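Local coordinates for development-specific protein S (Myxococcus xanthus, PDB 1NPS), which assembles on the surface of myxospores in the presence of calcium ions, its N-terminal domain, the part described here, binding two of them, at residues Val47-Tyr52 against Ser79-Ile84. Numbering follows the deposited sequence.
Sequences VKAILY and SSIRVI. With CA (calcium ion), chain C.
Y52 leans across the strand pair toward R82, its ring carried there with CG anti to the carbonyl carbon (chi1 -58°), and the phenol end lies against the outer side of the arginine's bend at CG and CD. OH of Y52 lies 3.4 Å from CD of R82, while CE2 of Y52 meets CG of R82 at 3.7 Å, at the ring's edge; ring and guanidinium planes are 18° apart but meet edge to edge, not stacked. Beside the CB end of the ring, OG of S80 sits 3.4 Å from CB of Y52 and is itself hydrogen-bonded to O of N54 and N of F57. An alanine in place of Y52 would probably open a gap between S80 and R82, leaving CG and CD of the arginine without their aromatic neighbour. Farther along this face, CD1 of I84 touches CD1 of I50 at 3.7 Å, comes near CE of K48, and lies over one face of the R82 guanidinium, offset toward its rim. On the other face, CD2 of L51 rests alongside CG2 of I81 at 3.8 Å, and A49 pairs with V83. Antiparallel backbone bonds join K48 to I84 and I50 to R82 in both directions. S79 and S80 both oppose Y52 in a classic beta bulge: N of S79 donates to O of Y52 at 2.8 Å, and N of Y52 to O of S80. OG of S79, hydrogen-bonded to OD1 of N35, binds calcium together with OD1 of N36 and backbone O of Q53. These are the two central strands of the four-stranded sheet of this beta/gamma-crystallin domain, flanked by strands 61-64 and 21-23, with I81, V83 and A49 packed inward against strands 15-18 and 3-6 of the other sheet.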
loop_
_atom_site.group_PDB
_atom_site.type_symbol
_atom_site.label_atom_id
_atom_site.label_comp_id
_atom_site.label_asym_id
_atom_site.label_seq_id
_atom_site.Cartn_x
_atom_site.Cartn_y
_atom_site.Cartn_z
ATOM N N VAL A 47 6.975 5.237 9.590
ATOM C CA VAL A 47 6.473 5.352 8.203
ATOM C C VAL A 47 4.945 5.267 8.103
ATOM O O VAL A 47 4.281 4.723 8.970
ATOM C CB VAL A 47 7.028 4.260 7.232
ATOM C CG1 VAL A 47 8.478 4.530 6.879
ATOM C CG2 VAL A 47 6.833 2.867 7.811
ATOM N N LYS A 48 4.414 5.785 7.001
ATOM C CA LYS A 48 2.980 5.758 6.720
ATOM C C LYS A 48 2.815 5.657 5.202
ATOM O O LYS A 48 3.760 5.905 4.444
ATOM C CB LYS A 48 2.274 7.016 7.240
ATOM C CG LYS A 48 2.560 8.275 6.445
ATOM C CD LYS A 48 1.548 9.348 6.794
ATOM C CE LYS A 48 1.688 10.569 5.908
ATOM N NZ LYS A 48 0.699 11.621 6.282
ATOM N N ALA A 49 1.623 5.271 4.769
ATOM C CA ALA A 49 1.325 5.116 3.354
ATOM C C ALA A 49 -0.016 5.730 3.000
ATOM O O ALA A 49 -0.937 5.783 3.817
ATOM C CB ALA A 49 1.306 3.622 2.977
ATOM N N ILE A 50 -0.107 6.203 1.770
ATOM C CA ILE A 50 -1.355 6.748 1.250
ATOM C C ILE A 50 -1.662 5.849 0.055
ATOM O O ILE A 50 -0.854 5.760 -0.875
ATOM C CB ILE A 50 -1.240 8.213 0.780
ATOM C CG1 ILE A 50 -0.685 9.087 1.907
ATOM C CG2 ILE A 50 -2.635 8.723 0.384
ATOM C CD1 ILE A 50 -0.338 10.520 1.512
ATOM N N LEU A 51 -2.763 5.107 0.136
ATOM C CA LEU A 51 -3.167 4.205 -0.938
ATOM C C LEU A 51 -4.219 4.930 -1.789
ATOM O O LEU A 51 -5.145 5.537 -1.253
ATOM C CB LEU A 51 -3.725 2.908 -0.349
ATOM C CG LEU A 51 -2.955 2.310 0.832
ATOM C CD1 LEU A 51 -3.610 1.002 1.236
ATOM C CD2 LEU A 51 -1.493 2.098 0.493
ATOM N N TYR A 52 -4.037 4.914 -3.101
ATOM C CA TYR A 52 -4.932 5.605 -4.032
ATOM C C TYR A 52 -5.650 4.634 -4.937
ATOM O O TYR A 52 -5.068 3.653 -5.385
ATOM C CB TYR A 52 -4.135 6.581 -4.915
ATOM C CG TYR A 52 -3.347 7.630 -4.167
ATOM C CD1 TYR A 52 -3.916 8.851 -3.838
ATOM C CD2 TYR A 52 -2.024 7.405 -3.804
ATOM C CE1 TYR A 52 -3.185 9.821 -3.167
ATOM C CE2 TYR A 52 -1.290 8.357 -3.140
ATOM C CZ TYR A 52 -1.872 9.564 -2.819
ATOM O OH TYR A 52 -1.143 10.499 -2.122
ATOM N N SER A 79 -4.179 1.513 -6.974
ATOM C CA SER A 79 -3.423 1.627 -8.213
ATOM C C SER A 79 -2.127 2.426 -8.105
ATOM O O SER A 79 -1.293 2.379 -9.001
ATOM C CB SER A 79 -4.306 2.183 -9.327
ATOM O OG SER A 79 -5.433 1.343 -9.549
ATOM N N SER A 80 -1.984 3.206 -7.045
ATOM C CA SER A 80 -0.751 3.959 -6.815
ATOM C C SER A 80 -0.574 4.129 -5.308
ATOM O O SER A 80 -1.551 4.017 -4.548
ATOM C CB SER A 80 -0.706 5.285 -7.603
ATOM O OG SER A 80 -1.754 6.178 -7.261
ATOM N N ILE A 81 0.673 4.304 -4.870
ATOM C CA ILE A 81 0.987 4.418 -3.439
ATOM C C ILE A 81 2.171 5.367 -3.172
ATOM O O ILE A 81 3.127 5.422 -3.952
ATOM C CB ILE A 81 1.422 3.012 -2.840
ATOM C CG1 ILE A 81 0.373 1.929 -3.118
ATOM C CG2 ILE A 81 1.672 3.107 -1.335
ATOM C CD1 ILE A 81 0.818 0.510 -2.709
ATOM N N ARG A 82 2.088 6.117 -2.075
ATOM C CA ARG A 82 3.175 7.006 -1.642
ATOM C C ARG A 82 3.530 6.541 -0.225
ATOM O O ARG A 82 2.663 6.482 0.649
ATOM C CB ARG A 82 2.735 8.479 -1.610
ATOM C CG ARG A 82 2.339 9.059 -2.973
ATOM C CD ARG A 82 2.114 10.573 -2.921
ATOM N NE ARG A 82 3.263 11.246 -2.323
ATOM C CZ ARG A 82 3.200 12.303 -1.518
ATOM N NH1 ARG A 82 2.037 12.874 -1.236
ATOM N NH2 ARG A 82 4.322 12.808 -1.020
ATOM N N VAL A 83 4.754 6.078 -0.030
ATOM C CA VAL A 83 5.197 5.625 1.287
ATOM C C VAL A 83 6.016 6.775 1.837
ATOM O O VAL A 83 6.993 7.193 1.230
ATOM C CB VAL A 83 6.020 4.319 1.188
ATOM C CG1 VAL A 83 6.494 3.873 2.577
ATOM C CG2 VAL A 83 5.164 3.223 0.518
ATOM N N ILE A 84 5.632 7.271 3.003
ATOM C CA ILE A 84 6.301 8.432 3.558
ATOM C C ILE A 84 6.897 8.254 4.950
ATOM O O ILE A 84 6.223 7.766 5.845
ATOM C CB ILE A 84 5.299 9.623 3.576
ATOM C CG1 ILE A 84 4.653 9.780 2.190
ATOM C CG2 ILE A 84 6.014 10.900 3.975
ATOM C CD1 ILE A 84 3.335 10.479 2.185
HETATM CA CA CA C . -7.443 1.025 -8.968
HETATM O O HOH W 1 -6.738 1.154 -7.607
HETATM O O HOH W 2 -7.732 1.390 -10.626
HETATM O O HOH W 3 -9.466 0.929 -8.779
#